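Local structure of metazoan TIR-STING fusion (Crassostrea gigas, 6WT6) at residues A[224-230]-A[279-284]; A[233-237]-A[339-343]; A[259-263]-A[274-278]; A[328-332]-A[345-349]. The protein joins a TIR domain and a STING ligand-binding domain in one polypeptide, pairing two families known from innate immune signalling. All coordinates share one frame. Residue numbers count along the deposited sequence, not the author numbering.

Interaction 1. Residues A[224-230]-A[279-284]; sequences CRCRDSI and YIGVIH
Segment 224-230 is an irregular loop: C224 has positive phi (67/7), 225-227 are extended, and D228 and I230 have helical angles, with S229 extended between them. Facing it, 279-284 leaves strand 272-279 at Y279 (-75/151) and bends at I280; 281-283 take helical angles, with bonds I283 N to I280 O (3.3 Å) and H284 N to G281 O (3.2 Å). The two segments come closest at C224 and H284 (CA-CA 5.2 Å), where H284 CA makes a CH...O contact with C224 O (3.2 Å). The bond across is C226 N to H284 ND1, 3.0 Å and nearly straight at 171°; a t chi1 on H284 presents the ring edge to that amide. Y279 (m) points toward the loop, which covers one face of its ring and skirts part of the edge: C226 CA lies 4.2 Å from the Y279 centroid, R227 O 3.3 Å from Y279 CD2, and I230 CD1 3.6 Å from Y279 CZ. C226 SG, oblique to this ring (5.0 Å to the centroid), makes a sulfur-aromatic contact and meets I283 CG1 at 3.7 Å. Thus the loop after strand 212-221 packs on the turn leading from the C-terminal end of the sheet's middle strand, 272-279, into helix 284-291 of the STING domain.

Interaction 2. Residues A[233-237]-A[339-343]; sequences ESSLI and SDAMP
S234 OG makes the direct hydrogen bond between the segments. With chi1 t and an extended backbone (-164/135), S234 OG donates to S339 O at 2.8 Å while accepting from L236 N at 3.3 Å. The same residue opens a type I turn, closed by I237 N to S234 O (3.1 Å). S234 and S339 are the closest pair (CA-CA 5.1 Å); E233 CA lies 6.7 Å from M342 CA, and I237 CA 6.7 Å from P343 CA. L236 (m, t) lays CD1 3.4 Å from S339 O and CB 4.0 Å from P343 CG. I237 (m, t) reaches M342 CG with CD1 (3.7 Å) and P343 CG with CG1 (4.1 Å). M342 (t, p, p) curls its CE to within 3.6 Å of E233 OE1. Water 1 accepts from M342 N (2.7 Å) and donates weakly to E233 O (3.5 Å). I237 also packs on Y263 of strand 260-266 and P343 on V265. An ST turn within a type I beta turn thus docks on the N-terminal end of helix 341-356, beside the STING domain's sheet.

Interaction 3. Residues A[259-263]-A[274-278]; sequences KNTIY and FFAGE
Three backbone bonds pair the strands: Y263 N to F275 O (2.9 Å, 175°), F275 N to Y263 O (3.0 Å) and G277 N to T261 O (3.2 Å). Y263 and F275 therefore form an antiparallel hydrogen-bonded pair (CA-CA 5.5 Å), and I262 and A276 the adjoining non-hydrogen-bonded pair (CA-CA 4.5 Å). The axes approach to 4.7 Å, and their directions differ by 142°, well short of exact antiparallel. CH...O contacts fill in, among them A276 CA to T261 O (3.3 Å). Water 2 donates to G277 O (2.8 Å) and meets Y263 OH weakly (3.3 Å); that hydroxyl also probably hydrogen-bonds S229 OG, while E278 OE2 bonds Y187. On one face of the sheet, Y263 (chi1 m) sets its CB over the ring of F275 (chi1 p), 3.9 Å from the centroid; the two rings are slid apart, with centroids 5.7 Å from each other. A CB on G277 would come 2.9 Å from F275 CE2, so this ring occupies space that the glycine leaves open. On the other face I262 CD1 touches A276 CB (3.6 Å). Strand 272-279 is the middle strand of the five-stranded mixed sheet and 260-266 its hairpin neighbour: the backbone ladder fixes the register, with an aromatic pair packed on one face and aliphatic side chains on the other.

Interaction 4. Residues A[328-332]-A[345-349]; sequences KIVFY and LICNE
K328 NZ divides its bonding between its own strand and the helix. Its firmest partner is I329 O at 3.0 Å, reached by a side chain folded t, p, t, p; the salt bridge to E349 is looser, with weak bonds from K328 NZ to E349 OE1 and to E349 OE2, each 3.5 Å. Water 3 bridges the same charges, donating to E349 OE2 (3.0 Å) and accepting weakly from K328 NZ (3.4 Å). The E349 carboxylate, on an m, m side chain, thus accepts from both lysine and water, while E349 N is used by the helical bond to L345 O (3.1 Å). On the strand, backbone groups of K328, V330 and Y332 bond to strand 212-221 at L216, L218 and F220. Strand 327-332 is an outermost strand of the STING domain's mixed five-stranded sheet, and helix 341-356, next along the chain, packs across one of its faces: the segment axes approach to 10.6 Å, their directions 145° apart. K328, V330 and Y332 point to this helix; I329 and F331 point away, onto helix 299-319, so helices cover both faces. L345 (t, p) puts CD2 3.5 Å from Y332 CB and 4.2 Å from V330 CG1, while V330 CG2 lies 4.3 Å from E349 CG. N348 ND2, on the exposed side of the helix, bonds R344 O. F331 also packs on D75 of the second subunit.

How the interactions relate
Interaction 3 is the most buried of the four and the one built on a strand-to-strand ladder; interactions 1, 2 and 4 are partly buried and rely more on side chains. Interactions 2 and 4 share helix 341-356, one meeting it through a serine-centred turn and the other through a strand with a salt bridge. F275 CE1 lies 3.6 Å from I346 CG2, so that helix also touches the hairpin of interaction 3. The loop between strands 212-221 and 238-243 supplies segments to interactions 1 and 2. Y279 and Y332 link interactions 1 and 4, with Y279 CE1 3.4 Å from Y332 OH, and S229 OG probably hydrogen-bonds Y263 OH (2.8 Å), linking interactions 1 and 3.

Interaction 1. Residues A[224-230]-A[279-284]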
# COMPACT_ATOMS: atom_id res chain seq x y z
N CYS A 224 0.30 16.52 -5.13
CA CYS A 224 -0.74 15.55 -4.78
C CYS A 224 -2.00 16.20 -4.24
O CYS A 224 -2.91 15.49 -3.78
CB CYS A 224 -0.22 14.51 -3.78
SG CYS A 224 1.25 13.64 -4.38
N ARG A 225 -2.10 17.53 -4.29
CA ARG A 225 -3.32 18.22 -3.91
C ARG A 225 -4.36 18.05 -5.01
O ARG A 225 -4.15 18.50 -6.14
CB ARG A 225 -3.06 19.70 -3.67
CG ARG A 225 -2.41 20.02 -2.35
CD ARG A 225 -2.14 21.51 -2.21
NE ARG A 225 -1.29 22.02 -3.28
CZ ARG A 225 -1.05 23.31 -3.49
NH1 ARG A 225 -1.58 24.23 -2.70
NH2 ARG A 225 -0.27 23.69 -4.50
N CYS A 226 -5.47 17.41 -4.68
CA CYS A 226 -6.58 17.27 -5.60
C CYS A 226 -7.63 18.33 -5.30
O CYS A 226 -7.96 18.58 -4.14
CB CYS A 226 -7.20 15.87 -5.52
SG CYS A 226 -6.02 14.54 -5.88
N ARG A 227 -8.15 18.95 -6.35
CA ARG A 227 -9.23 19.92 -6.25
C ARG A 227 -10.56 19.24 -6.57
O ARG A 227 -10.60 18.12 -7.08
CB ARG A 227 -8.95 21.10 -7.19
CG ARG A 227 -7.53 21.65 -7.02
CD ARG A 227 -7.27 22.89 -7.85
NE ARG A 227 -7.90 24.07 -7.26
CZ ARG A 227 -7.67 25.31 -7.65
NH1 ARG A 227 -6.82 25.56 -8.64
NH2 ARG A 227 -8.30 26.32 -7.06
N ASP A 228 -11.66 19.93 -6.25
CA ASP A 228 -12.98 19.35 -6.47
C ASP A 228 -13.23 19.08 -7.95
O ASP A 228 -13.92 18.12 -8.30
CB ASP A 228 -14.07 20.26 -5.90
CG ASP A 228 -14.23 20.11 -4.40
OD1 ASP A 228 -14.07 18.99 -3.88
OD2 ASP A 228 -14.53 21.13 -3.74
N SER A 229 -12.67 19.92 -8.82
CA SER A 229 -12.81 19.75 -10.26
C SER A 229 -11.54 20.25 -10.92
O SER A 229 -10.96 21.24 -10.48
CB SER A 229 -14.03 20.51 -10.79
OG SER A 229 -14.05 20.54 -12.20
N ILE A 230 -11.11 19.56 -11.98
CA ILE A 230 -9.94 20.03 -12.72
C ILE A 230 -10.21 21.38 -13.35
O ILE A 230 -9.27 22.16 -13.58
CB ILE A 230 -9.52 18.99 -13.78
CG1 ILE A 230 -8.18 19.36 -14.41
CG2 ILE A 230 -10.58 18.86 -14.86
CD1 ILE A 230 -7.00 19.27 -13.45
N TYR A 279 -9.15 13.93 -11.41
CA TYR A 279 -7.97 13.69 -10.60
C TYR A 279 -7.88 12.21 -10.22
O TYR A 279 -8.89 11.51 -10.11
CB TYR A 279 -8.00 14.54 -9.33
CG TYR A 279 -7.74 16.02 -9.53
CD1 TYR A 279 -6.44 16.50 -9.66
CD2 TYR A 279 -8.78 16.94 -9.57
CE1 TYR A 279 -6.19 17.85 -9.83
CE2 TYR A 279 -8.54 18.29 -9.75
CZ TYR A 279 -7.24 18.74 -9.87
OH TYR A 279 -7.00 20.08 -10.04
N ILE A 280 -6.65 11.74 -10.02
CA ILE A 280 -6.41 10.47 -9.34
C ILE A 280 -6.60 10.75 -7.85
O ILE A 280 -5.70 11.27 -7.18
CB ILE A 280 -5.01 9.92 -9.63
CG1 ILE A 280 -4.79 9.81 -11.14
CG2 ILE A 280 -4.82 8.57 -8.96
CD1 ILE A 280 -3.45 9.21 -11.52
N GLY A 281 -7.79 10.42 -7.32
CA GLY A 281 -8.15 10.88 -5.99
C GLY A 281 -7.29 10.30 -4.88
O GLY A 281 -7.15 10.93 -3.83
N VAL A 282 -6.71 9.12 -5.10
CA VAL A 282 -5.97 8.45 -4.04
C VAL A 282 -4.71 9.22 -3.66
O VAL A 282 -4.25 9.15 -2.51
CB VAL A 282 -5.66 7.00 -4.45
CG1 VAL A 282 -4.63 6.96 -5.57
CG2 VAL A 282 -5.19 6.19 -3.24
N ILE A 283 -4.12 9.99 -4.59
CA ILE A 283 -2.87 10.68 -4.28
C ILE A 283 -3.07 11.77 -3.23
O ILE A 283 -2.11 12.14 -2.55
CB ILE A 283 -2.22 11.26 -5.55
CG1 ILE A 283 -3.01 12.46 -6.06
CG2 ILE A 283 -2.09 10.18 -6.62
CD1 ILE A 283 -2.51 13.01 -7.39
N HIS A 284 -4.30 12.27 -3.06
CA HIS A 284 -4.55 13.30 -2.06
C HIS A 284 -4.20 12.83 -0.66
O HIS A 284 -3.91 13.65 0.22
CB HIS A 284 -6.02 13.73 -2.12
CG HIS A 284 -6.30 15.02 -1.41
ND1 HIS A 284 -6.01 16.25 -1.96
CD2 HIS A 284 -6.83 15.27 -0.19
CE1 HIS A 284 -6.36 17.20 -1.12
NE2 HIS A 284 -6.85 16.63 -0.03

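Interaction 2. Residues A[233-237]-A[339-343]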
# COMPACT_ATOMS: atom_id res chain seq x y z
N GLU A 233 -8.84 24.79 -12.04
CA GLU A 233 -7.51 25.29 -12.36
C GLU A 233 -7.54 26.45 -13.34
O GLU A 233 -6.57 27.21 -13.41
CB GLU A 233 -6.64 24.17 -12.94
CG GLU A 233 -5.97 23.30 -11.89
CD GLU A 233 -4.74 23.95 -11.29
OE1 GLU A 233 -4.18 24.88 -11.92
OE2 GLU A 233 -4.33 23.54 -10.19
N SER A 234 -8.63 26.61 -14.09
CA SER A 234 -8.73 27.69 -15.06
C SER A 234 -10.18 27.87 -15.48
O SER A 234 -10.88 26.89 -15.77
CB SER A 234 -7.85 27.42 -16.28
OG SER A 234 -7.95 28.46 -17.24
N SER A 235 -10.63 29.13 -15.52
CA SER A 235 -11.96 29.44 -16.01
C SER A 235 -12.13 29.13 -17.49
O SER A 235 -13.28 29.10 -17.97
CB SER A 235 -12.27 30.91 -15.74
OG SER A 235 -11.42 31.75 -16.50
N LEU A 236 -11.04 28.88 -18.21
CA LEU A 236 -11.12 28.49 -19.62
C LEU A 236 -11.38 27.00 -19.81
O LEU A 236 -11.52 26.56 -20.96
CB LEU A 236 -9.82 28.90 -20.33
CG LEU A 236 -9.55 30.40 -20.32
CD1 LEU A 236 -8.18 30.73 -20.90
CD2 LEU A 236 -10.65 31.13 -21.08
N ILE A 237 -11.45 26.23 -18.73
CA ILE A 237 -11.84 24.82 -18.78
C ILE A 237 -13.31 24.74 -18.41
O ILE A 237 -13.71 25.13 -17.30
CB ILE A 237 -10.98 23.97 -17.83
CG1 ILE A 237 -9.49 24.20 -18.09
CG2 ILE A 237 -11.34 22.50 -17.96
CD1 ILE A 237 -8.58 23.60 -17.03
N SER A 339 -4.32 31.63 -16.63
CA SER A 339 -5.45 30.92 -17.22
C SER A 339 -5.06 30.12 -18.45
O SER A 339 -5.84 29.28 -18.90
CB SER A 339 -6.57 31.90 -17.56
OG SER A 339 -7.24 32.33 -16.40
N ASP A 340 -3.89 30.39 -19.03
CA ASP A 340 -3.44 29.68 -20.22
C ASP A 340 -2.67 28.41 -19.91
O ASP A 340 -2.55 27.55 -20.78
CB ASP A 340 -2.55 30.58 -21.08
CG ASP A 340 -3.27 31.81 -21.57
OD1 ASP A 340 -4.51 31.85 -21.45
OD2 ASP A 340 -2.59 32.73 -22.08
N ALA A 341 -2.15 28.28 -18.69
CA ALA A 341 -1.17 27.24 -18.41
C ALA A 341 -1.81 25.85 -18.47
O ALA A 341 -1.36 24.98 -19.22
CB ALA A 341 -0.52 27.49 -17.04
N MET A 342 -2.85 25.62 -17.67
CA MET A 342 -3.46 24.30 -17.63
C MET A 342 -4.19 23.99 -18.94
O MET A 342 -4.07 22.87 -19.45
CB MET A 342 -4.42 24.17 -16.44
CG MET A 342 -5.03 22.79 -16.29
SD MET A 342 -3.82 21.55 -15.79
CE MET A 342 -3.22 22.30 -14.28
N PRO A 343 -4.95 24.93 -19.52
CA PRO A 343 -5.50 24.67 -20.86
C PRO A 343 -4.47 24.27 -21.91
O PRO A 343 -4.73 23.36 -22.71
CB PRO A 343 -6.19 25.99 -21.21
CG PRO A 343 -6.66 26.49 -19.91
CD PRO A 343 -5.56 26.14 -18.93
O HOH W 1 -4.24 27.29 -15.99

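Interaction 3. Residues A[259-263]-A[274-278]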
# COMPACT_ATOMS: atom_id res chain seq x y z
N LYS A 259 -20.28 8.12 -13.08
CA LYS A 259 -20.33 9.19 -14.07
C LYS A 259 -19.00 9.93 -14.17
O LYS A 259 -18.53 10.51 -13.20
CB LYS A 259 -21.46 10.17 -13.74
CG LYS A 259 -22.86 9.57 -13.74
CD LYS A 259 -23.88 10.58 -13.24
CE LYS A 259 -23.73 10.84 -11.74
NZ LYS A 259 -24.23 9.70 -10.92
N ASN A 260 -18.40 9.90 -15.36
CA ASN A 260 -17.16 10.60 -15.63
C ASN A 260 -17.45 11.90 -16.37
O ASN A 260 -18.28 11.94 -17.27
CB ASN A 260 -16.21 9.73 -16.47
CG ASN A 260 -15.74 8.51 -15.72
OD1 ASN A 260 -14.68 8.52 -15.10
ND2 ASN A 260 -16.54 7.45 -15.77
N THR A 261 -16.73 12.96 -16.00
CA THR A 261 -17.06 14.30 -16.45
C THR A 261 -16.33 14.66 -17.75
O THR A 261 -15.17 14.27 -17.95
CB THR A 261 -16.72 15.31 -15.36
OG1 THR A 261 -17.35 14.91 -14.14
CG2 THR A 261 -17.22 16.70 -15.73
N ILE A 262 -17.01 15.41 -18.61
CA ILE A 262 -16.46 15.88 -19.87
C ILE A 262 -16.17 17.37 -19.75
O ILE A 262 -17.02 18.14 -19.28
CB ILE A 262 -17.41 15.61 -21.05
CG1 ILE A 262 -17.83 14.14 -21.06
CG2 ILE A 262 -16.74 15.98 -22.36
CD1 ILE A 262 -16.67 13.18 -21.20
N TYR A 263 -14.98 17.77 -20.17
CA TYR A 263 -14.59 19.17 -20.18
C TYR A 263 -14.21 19.59 -21.59
O TYR A 263 -13.98 18.75 -22.47
CB TYR A 263 -13.42 19.44 -19.23
CG TYR A 263 -13.71 19.12 -17.78
CD1 TYR A 263 -14.25 20.07 -16.93
CD2 TYR A 263 -13.42 17.86 -17.26
CE1 TYR A 263 -14.51 19.79 -15.61
CE2 TYR A 263 -13.68 17.57 -15.93
CZ TYR A 263 -14.22 18.53 -15.11
OH TYR A 263 -14.48 18.26 -13.79
N PHE A 274 -12.20 18.40 -26.52
CA PHE A 274 -12.98 17.78 -25.46
C PHE A 274 -12.23 16.60 -24.86
O PHE A 274 -11.47 15.90 -25.54
CB PHE A 274 -14.34 17.30 -25.99
CG PHE A 274 -15.26 18.41 -26.42
CD1 PHE A 274 -15.16 18.96 -27.68
CD2 PHE A 274 -16.24 18.89 -25.56
CE1 PHE A 274 -16.01 19.97 -28.09
CE2 PHE A 274 -17.09 19.91 -25.96
CZ PHE A 274 -16.98 20.45 -27.22
N PHE A 275 -12.45 16.37 -23.57
CA PHE A 275 -11.80 15.25 -22.91
C PHE A 275 -12.60 14.85 -21.68
O PHE A 275 -13.21 15.69 -21.01
CB PHE A 275 -10.36 15.60 -22.51
CG PHE A 275 -10.25 16.73 -21.51
CD1 PHE A 275 -10.32 18.06 -21.91
CD2 PHE A 275 -10.05 16.46 -20.16
CE1 PHE A 275 -10.20 19.09 -20.99
CE2 PHE A 275 -9.94 17.48 -19.23
CZ PHE A 275 -10.01 18.80 -19.65
N ALA A 276 -12.60 13.55 -21.40
CA ALA A 276 -13.01 13.06 -20.10
C ALA A 276 -11.81 13.11 -19.17
O ALA A 276 -10.73 12.62 -19.51
CB ALA A 276 -13.55 11.63 -20.19
N GLY A 277 -11.98 13.72 -18.01
CA GLY A 277 -10.85 13.93 -17.12
C GLY A 277 -11.27 14.00 -15.67
O GLY A 277 -12.39 14.39 -15.33
N GLU A 278 -10.34 13.60 -14.80
CA GLU A 278 -10.54 13.68 -13.36
C GLU A 278 -9.19 13.54 -12.68
O GLU A 278 -8.21 13.11 -13.29
CB GLU A 278 -11.52 12.61 -12.88
CG GLU A 278 -11.03 11.19 -13.11
CD GLU A 278 -12.12 10.15 -12.95
OE1 GLU A 278 -13.28 10.45 -13.32
OE2 GLU A 278 -11.83 9.05 -12.44
O HOH W 2 -13.72 15.14 -12.97

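Interaction 4. Residues A[328-332]-A[345-349]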
# COMPACT_ATOMS: atom_id res chain seq x y z
N LYS A 328 -4.88 8.00 -19.80
CA LYS A 328 -3.62 8.72 -19.90
C LYS A 328 -3.39 9.47 -18.61
O LYS A 328 -4.16 10.37 -18.27
CB LYS A 328 -3.61 9.67 -21.10
CG LYS A 328 -2.30 10.43 -21.27
CD LYS A 328 -1.13 9.46 -21.37
CE LYS A 328 0.17 10.18 -21.66
NZ LYS A 328 0.49 11.17 -20.60
N ILE A 329 -2.34 9.10 -17.88
CA ILE A 329 -1.99 9.78 -16.64
C ILE A 329 -1.24 11.06 -16.99
O ILE A 329 -0.24 11.02 -17.72
CB ILE A 329 -1.16 8.88 -15.72
CG1 ILE A 329 -1.88 7.55 -15.49
CG2 ILE A 329 -0.92 9.57 -14.39
CD1 ILE A 329 -1.17 6.63 -14.51
N VAL A 330 -1.72 12.19 -16.49
CA VAL A 330 -1.14 13.51 -16.77
C VAL A 330 -0.45 13.99 -15.50
O VAL A 330 -1.10 14.55 -14.61
CB VAL A 330 -2.21 14.51 -17.24
CG1 VAL A 330 -1.57 15.87 -17.55
CG2 VAL A 330 -2.97 13.97 -18.45
N PHE A 331 0.86 13.78 -15.42
CA PHE A 331 1.64 14.33 -14.32
C PHE A 331 2.11 15.73 -14.68
O PHE A 331 2.58 15.97 -15.80
CB PHE A 331 2.84 13.43 -14.01
CG PHE A 331 3.66 13.90 -12.83
CD1 PHE A 331 3.37 13.46 -11.55
CD2 PHE A 331 4.72 14.77 -13.02
CE1 PHE A 331 4.13 13.89 -10.47
CE2 PHE A 331 5.48 15.20 -11.95
CZ PHE A 331 5.18 14.76 -10.67
N TYR A 332 1.99 16.66 -13.74
CA TYR A 332 2.34 18.05 -14.01
C TYR A 332 2.69 18.75 -12.71
O TYR A 332 2.20 18.38 -11.64
CB TYR A 332 1.20 18.79 -14.72
CG TYR A 332 -0.07 18.87 -13.89
CD1 TYR A 332 -1.00 17.83 -13.88
CD2 TYR A 332 -0.35 20.01 -13.14
CE1 TYR A 332 -2.16 17.91 -13.13
CE2 TYR A 332 -1.51 20.09 -12.38
CZ TYR A 332 -2.41 19.04 -12.38
OH TYR A 332 -3.56 19.13 -11.63
N LEU A 345 -1.56 22.82 -21.43
CA LEU A 345 -1.05 21.50 -21.12
C LEU A 345 -2.00 20.41 -21.59
O LEU A 345 -1.58 19.42 -22.20
CB LEU A 345 -0.79 21.38 -19.62
CG LEU A 345 -0.55 19.95 -19.13
CD1 LEU A 345 0.74 19.40 -19.73
CD2 LEU A 345 -0.50 19.91 -17.61
N ILE A 346 -3.30 20.59 -21.34
CA ILE A 346 -4.28 19.56 -21.69
C ILE A 346 -4.42 19.45 -23.21
O ILE A 346 -4.49 18.34 -23.76
CB ILE A 346 -5.63 19.85 -21.02
CG1 ILE A 346 -5.48 19.86 -19.50
CG2 ILE A 346 -6.67 18.81 -21.44
CD1 ILE A 346 -6.76 20.22 -18.76
N CYS A 347 -4.48 20.59 -23.91
CA CYS A 347 -4.54 20.57 -25.37
C CYS A 347 -3.34 19.84 -25.96
O CYS A 347 -3.47 19.12 -26.95
CB CYS A 347 -4.60 21.99 -25.93
SG CYS A 347 -6.20 22.79 -25.80
N ASN A 348 -2.17 20.02 -25.36
CA ASN A 348 -1.00 19.28 -25.82
C ASN A 348 -1.19 17.78 -25.63
O ASN A 348 -0.84 16.99 -26.52
CB ASN A 348 0.25 19.76 -25.08
CG ASN A 348 1.00 20.83 -25.84
OD1 ASN A 348 1.70 20.55 -26.81
ND2 ASN A 348 0.86 22.08 -25.40
N GLU A 349 -1.74 17.36 -24.49
CA GLU A 349 -1.93 15.93 -24.25
C GLU A 349 -3.02 15.35 -25.14
O GLU A 349 -2.87 14.23 -25.65
CB GLU A 349 -2.25 15.68 -22.78
CG GLU A 349 -1.02 15.56 -21.89
CD GLU A 349 -0.14 14.37 -22.25
OE1 GLU A 349 -0.61 13.45 -22.95
OE2 GLU A 349 1.04 14.37 -21.83
O HOH W 3 3.45 12.60 -21.55